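Local coordinates for serine-rich Repeat Adhesion Glycoprotein (Srr1) (Streptococcus agalactiae, PDB 4MBO) that binds fibrinogen as a glycosylated surface adhesin of the bacterium, probably through the cleft between its two immunoglobulin-like domains, at residues 66-72 with 124-130; 72-76 with 176-182. One frame throughout, in Å; residues are numbered along the deposited sequence. Where two conformers were deposited one is given.

Interaction 1: 66-72 with 124-130; sequences DNLDTQG and VWPDQRI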
# COMPACT_ATOMS: atom_id res chain seq x y z
N ASP A 66 -0.92 10.12 -12.49
CA ASP A 66 -0.46 10.36 -11.14
C ASP A 66 -1.05 9.45 -10.10
O ASP A 66 -0.53 9.38 -8.99
CB ASP A 66 -0.84 11.78 -10.69
CG ASP A 66 -0.01 12.84 -11.28
OD1 ASP A 66 0.82 12.60 -12.16
OD2 ASP A 66 -0.21 14.00 -10.82
N ASN A 67 -2.15 8.79 -10.42
CA ASN A 67 -2.79 7.94 -9.45
C ASN A 67 -2.51 6.47 -9.66
O ASN A 67 -3.24 5.65 -9.14
CB ASN A 67 -4.30 8.17 -9.47
CG ASN A 67 -4.91 7.90 -10.84
OD1 ASN A 67 -4.23 7.44 -11.76
ND2 ASN A 67 -6.21 8.14 -10.95
N LEU A 68 -1.44 6.15 -10.39
CA LEU A 68 -1.12 4.77 -10.71
C LEU A 68 0.36 4.51 -10.46
O LEU A 68 1.19 5.35 -10.84
CB LEU A 68 -1.48 4.57 -12.19
CG LEU A 68 -1.59 3.19 -12.79
CD1 LEU A 68 -2.71 2.41 -12.16
CD2 LEU A 68 -1.81 3.29 -14.30
N ASP A 69 0.71 3.39 -9.80
CA ASP A 69 2.10 3.03 -9.50
C ASP A 69 2.33 1.55 -9.82
O ASP A 69 1.40 0.82 -10.14
CB ASP A 69 2.52 3.41 -8.07
CG ASP A 69 1.86 2.59 -7.00
OD1 ASP A 69 1.87 1.36 -7.11
OD2 ASP A 69 1.39 3.20 -5.98
N THR A 70 3.60 1.14 -9.81
CA THR A 70 4.01 -0.23 -10.08
C THR A 70 4.31 -1.03 -8.81
O THR A 70 4.88 -2.13 -8.87
CB THR A 70 5.33 -0.20 -10.89
OG1 THR A 70 6.32 0.54 -10.14
CG2 THR A 70 5.09 0.44 -12.23
N GLN A 71 3.89 -0.47 -7.68
CA GLN A 71 4.26 -0.98 -6.35
C GLN A 71 3.20 -1.61 -5.42
O GLN A 71 3.49 -2.62 -4.75
CB GLN A 71 4.89 0.18 -5.58
CG GLN A 71 6.18 0.67 -6.19
CD GLN A 71 6.72 1.87 -5.45
OE1 GLN A 71 5.95 2.75 -5.07
NE2 GLN A 71 8.05 1.94 -5.29
N GLY A 72 2.05 -1.00 -5.31
CA GLY A 72 1.05 -1.42 -4.33
C GLY A 72 1.58 -1.04 -2.96
O GLY A 72 1.79 0.16 -2.68
N VAL A 124 -0.08 -3.14 -12.05
CA VAL A 124 -0.06 -1.73 -11.63
C VAL A 124 -1.21 -1.54 -10.65
O VAL A 124 -2.22 -2.22 -10.74
CB VAL A 124 -0.16 -0.72 -12.78
CG1 VAL A 124 1.09 -0.77 -13.65
CG2 VAL A 124 -1.40 -0.90 -13.61
N TRP A 125 -1.04 -0.60 -9.72
CA TRP A 125 -2.00 -0.36 -8.68
C TRP A 125 -2.45 1.09 -8.63
O TRP A 125 -1.63 2.00 -8.85
CB TRP A 125 -1.34 -0.61 -7.31
CG TRP A 125 -1.11 -2.02 -6.93
CD1 TRP A 125 -1.87 -2.75 -6.07
CD2 TRP A 125 -0.03 -2.86 -7.33
NE1 TRP A 125 -1.34 -4.00 -5.92
CE2 TRP A 125 -0.20 -4.09 -6.67
CE3 TRP A 125 1.09 -2.67 -8.15
CZ2 TRP A 125 0.67 -5.16 -6.84
CZ3 TRP A 125 1.98 -3.74 -8.31
CH2 TRP A 125 1.76 -4.96 -7.65
N PRO A 126 -3.74 1.33 -8.33
CA PRO A 126 -4.15 2.66 -7.91
C PRO A 126 -3.22 3.02 -6.74
O PRO A 126 -3.06 2.22 -5.78
CB PRO A 126 -5.59 2.45 -7.43
CG PRO A 126 -6.06 1.27 -8.23
CD PRO A 126 -4.86 0.38 -8.26
N ASP A 127 -2.58 4.18 -6.80
CA ASP A 127 -1.56 4.55 -5.82
C ASP A 127 -2.21 4.85 -4.50
O ASP A 127 -3.00 5.80 -4.39
CB ASP A 127 -0.72 5.71 -6.37
CG ASP A 127 0.42 6.12 -5.48
OD1 ASP A 127 0.41 5.87 -4.25
OD2 ASP A 127 1.37 6.74 -6.02
N GLN A 128 -1.85 4.06 -3.49
CA GLN A 128 -2.48 4.18 -2.17
C GLN A 128 -2.21 5.46 -1.43
O GLN A 128 -2.89 5.77 -0.42
CB GLN A 128 -2.13 2.95 -1.28
CG GLN A 128 -0.66 2.84 -0.87
CD GLN A 128 -0.42 1.69 0.07
OE1 GLN A 128 -1.19 0.70 0.10
NE2 GLN A 128 0.65 1.78 0.84
N ARG A 129 -1.19 6.20 -1.89
CA ARG A 129 -0.86 7.50 -1.29
C ARG A 129 -1.69 8.63 -1.90
O ARG A 129 -1.79 9.69 -1.30
CB ARG A 129 0.62 7.77 -1.50
CG ARG A 129 1.52 6.85 -0.68
CD ARG A 129 2.87 6.58 -1.32
NE ARG A 129 2.72 5.67 -2.49
CZ ARG A 129 3.60 4.76 -2.87
NH1 ARG A 129 3.33 3.96 -3.90
NH2 ARG A 129 4.74 4.61 -2.21
N ILE A 130 -2.23 8.39 -3.09
CA ILE A 130 -3.01 9.37 -3.87
C ILE A 130 -4.50 9.10 -3.73
O ILE A 130 -5.24 9.99 -3.33
CB ILE A 130 -2.57 9.35 -5.33
CG1 ILE A 130 -1.06 9.64 -5.44
CG2 ILE A 130 -3.38 10.35 -6.16
CD1 ILE A 130 -0.67 10.99 -4.92
O HOH W 1 0.22 1.86 -4.07
O HOH W 2 7.06 2.78 -1.88

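Interaction 2: 72-76 with 176-182; sequences GIGTI and RIMKLDD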
# COMPACT_ATOMS: atom_id res chain seq x y z
N GLY A 72 2.05 -1.00 -5.31
CA GLY A 72 1.05 -1.42 -4.33
C GLY A 72 1.58 -1.04 -2.96
O GLY A 72 1.79 0.16 -2.68
N ILE A 73 1.86 -2.05 -2.12
CA ILE A 73 2.43 -1.79 -0.78
C ILE A 73 3.96 -1.93 -0.75
O ILE A 73 4.59 -1.75 0.27
CB ILE A 73 1.82 -2.65 0.35
CG1 ILE A 73 2.12 -4.16 0.17
CG2 ILE A 73 0.32 -2.41 0.41
CD1 ILE A 73 1.72 -4.99 1.37
N GLY A 74 4.56 -2.20 -1.91
CA GLY A 74 5.98 -2.37 -1.99
C GLY A 74 6.82 -1.13 -2.11
O GLY A 74 6.31 -0.04 -2.30
N THR A 75 8.13 -1.32 -2.05
CA THR A 75 9.10 -0.22 -2.13
C THR A 75 10.09 -0.36 -3.28
O THR A 75 10.92 0.49 -3.46
CB THR A 75 9.92 -0.09 -0.85
OG1 THR A 75 10.76 -1.22 -0.69
CG2 THR A 75 9.03 0.06 0.38
N ILE A 76 9.98 -1.42 -4.07
CA ILE A 76 10.92 -1.64 -5.18
C ILE A 76 10.68 -0.65 -6.30
O ILE A 76 9.52 -0.41 -6.70
CB ILE A 76 10.75 -3.06 -5.75
CG1 ILE A 76 10.98 -4.10 -4.66
CG2 ILE A 76 11.73 -3.31 -6.90
CD1 ILE A 76 10.70 -5.52 -5.09
N ARG A 176 -3.90 -2.43 9.11
CA ARG A 176 -3.47 -2.75 7.75
C ARG A 176 -1.97 -2.92 7.64
O ARG A 176 -1.22 -2.17 8.23
CB ARG A 176 -3.93 -1.59 6.84
CG ARG A 176 -3.83 -1.82 5.36
CD ARG A 176 -4.47 -0.66 4.60
NE ARG A 176 -4.61 -1.09 3.23
CZ ARG A 176 -3.81 -0.76 2.24
NH1 ARG A 176 -4.01 -1.33 1.07
NH2 ARG A 176 -2.79 0.09 2.40
N ILE A 177 -1.51 -3.91 6.87
CA ILE A 177 -0.14 -4.01 6.52
C ILE A 177 -0.07 -3.11 5.30
O ILE A 177 -0.68 -3.41 4.24
CB ILE A 177 0.27 -5.45 6.17
CG1 ILE A 177 0.15 -6.30 7.43
CG2 ILE A 177 1.66 -5.44 5.59
CD1 ILE A 177 0.44 -7.78 7.25
N MET A 178 0.58 -1.96 5.44
CA MET A 178 0.56 -0.99 4.36
C MET A 178 1.88 -0.73 3.68
O MET A 178 1.97 0.11 2.79
CB MET A 178 -0.10 0.31 4.84
CG MET A 178 0.39 0.83 6.16
SD MET A 178 2.13 1.18 6.19
CE MET A 178 2.21 2.56 4.99
N LYS A 179 2.91 -1.47 4.07
CA LYS A 179 4.23 -1.32 3.46
C LYS A 179 5.07 -2.55 3.67
O LYS A 179 5.11 -3.10 4.78
CB LYS A 179 4.99 -0.13 4.04
CG LYS A 179 6.17 0.37 3.20
CD LYS A 179 5.77 0.97 1.85
CE LYS A 179 4.71 2.07 2.00
NZ LYS A 179 4.56 2.87 0.75
N LEU A 180 5.72 -2.97 2.60
CA LEU A 180 6.73 -4.02 2.65
C LEU A 180 8.01 -3.42 2.07
O LEU A 180 8.05 -3.07 0.90
CB LEU A 180 6.30 -5.24 1.85
CG LEU A 180 5.04 -5.99 2.30
CD1 LEU A 180 4.71 -7.09 1.28
CD2 LEU A 180 5.17 -6.54 3.72
N ASP A 181 9.04 -3.28 2.89
CA ASP A 181 10.31 -2.67 2.44
C ASP A 181 11.23 -3.76 1.96
O ASP A 181 11.64 -4.64 2.75
CB ASP A 181 10.92 -1.87 3.58
CG ASP A 181 12.11 -1.04 3.14
OD1 ASP A 181 12.93 -1.53 2.32
OD2 ASP A 181 12.21 0.11 3.63
N ASP A 182 11.59 -3.68 0.68
CA ASP A 182 12.42 -4.66 0.01
C ASP A 182 13.84 -4.74 0.54
O ASP A 182 14.36 -5.83 0.77
CB ASP A 182 12.48 -4.37 -1.50
CG ASP A 182 13.15 -3.02 -1.83
OD1 ASP A 182 12.93 -2.03 -1.09
OD2 ASP A 182 13.87 -2.94 -2.84
O HOH W 3 4.01 1.34 -1.52
O HOH W 4 9.11 -4.17 -1.79

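Interaction 1: 66-72 with 124-130
Leu-68 and Asp-69 run antiparallel to Trp-125 and Pro-126: Asp-69 and Trp-125 form the hydrogen-bonded pair, each N bound to the other's O at 2.9 Å, and Leu-68 with Pro-126 the non-hydrogen-bonded one. One further bond, Asp-127 N to Asn-67 O, continues the pairing past the strand end. In the conformer given, one of two, Leu-68 CD1 packs on Val-124 CG2. On the other face, the indole of Trp-125 lies under the turn 70-72, where Gly-72 CA stands 3.5 Å from the centroid of the five-membered ring and 12° off its normal, a CH-pi contact.

Asp-69 shapes that turn. With CG between its backbone N and carbonyl carbon (chi1 69°), OD1 reaches forward along the chain to accept from Gln-71 N and Gly-72 N, both from one face of the carboxylate, as an Asx turn and Asx motif. Arg-129 NH1 forms a salt bridge with Asp-69 OD2 (2.9 Å), approaching 63° out of the carboxylate plane, while OD2 itself lies in the guanidinium plane. The same NH1 donates to Gln-71 OE1 in the amide's carbonyl plane. Arg-129 NE binds Asp-127 OD1 at 2.9 Å, nearly straight. The guanidinium bridges two acids whose Asp-69 OD2 and Asp-127 OD1 come within 3.3 Å, and its charge probably offsets their repulsion. A water links Asp-69 OD2, Gly-72 O and Gln-128 N.

Strand 68-69 is the outer strand of its four-stranded antiparallel sheet, beside 116-126, which pairs on its far side with 43-51; Phe-141 of strand 139-145 packs against Pro-126 and Asn-67.

Interaction 2: 72-76 with 176-182
Ile-73 and Thr-75 from the loop, and Asp-182 just past the end of strand 176-181, have the most surface buried. The loop runs almost parallel to the strand, 7° apart end to end. Ile-73 contributes both backbone and side chain. Its O accepts from Leu-180 N at 2.9 Å, with an N-H...O angle of 162°, and also receives a CA-H...O contact from Lys-179. Its CG1 sits between the backbone N and the carbonyl carbon (chi1 65°), which carries CD1 to Leu-180, 3.6 Å from CG, with Ile-177 CG2 a little farther away; the Ile-73 and Leu-180 chains are inclined to each other. The CB and CG2 atoms rest against Met-178 O.

Thr-75 presents two branches. Thr-75 CG2 touches Leu-180 O at 3.3 Å and lies beside Lys-179 CD, while Thr-75 OG1 is placed to donate to Asp-182 OD1 at a very short 2.4 Å. Because Asp-182 has two conformers and that distance is too short, the bond is doubtful, and so is the packing of Asp-182 CB against Ile-76 CG1.

Two waters add to the link. One molecule receives from Thr-75 N and donates to Leu-180 O; another accepts from Lys-179 NZ at 2.8 Å and lies within 2.8 Å of both Gly-72 O and Gly-74 O. The amine itself forms a salt bridge with Asp-245.

This is an interdomain contact: a loop of the bacterial Ig-like domain lies along a strand of the C-terminal adhesin domain, in a two-domain architecture of the kind found in fibrinogen-binding adhesins.

Overall arrangement
Interactions 1 and 2 share Gly-72, and their centres are 12 Å apart. Gly-72 ends the turn of interaction 1 and begins the loop of interaction 2; along the chain the segments alternate. Gln-128 joins them from the other side: its OE1 is 2.9 Å from Arg-176 NH2 and its NE2 is 2.9 Å from Met-178 O, both probable hydrogen bonds, while OE1 also packs on Ile-73 CG2 at 3.5 Å. Asp-245 binds both Gln-128 and Lys-179. Interaction 1 is internal to the Ig-like domain, whereas interaction 2 crosses to the adhesin domain. A calcium ion lies about 4 Å from the side chain of Asp-66.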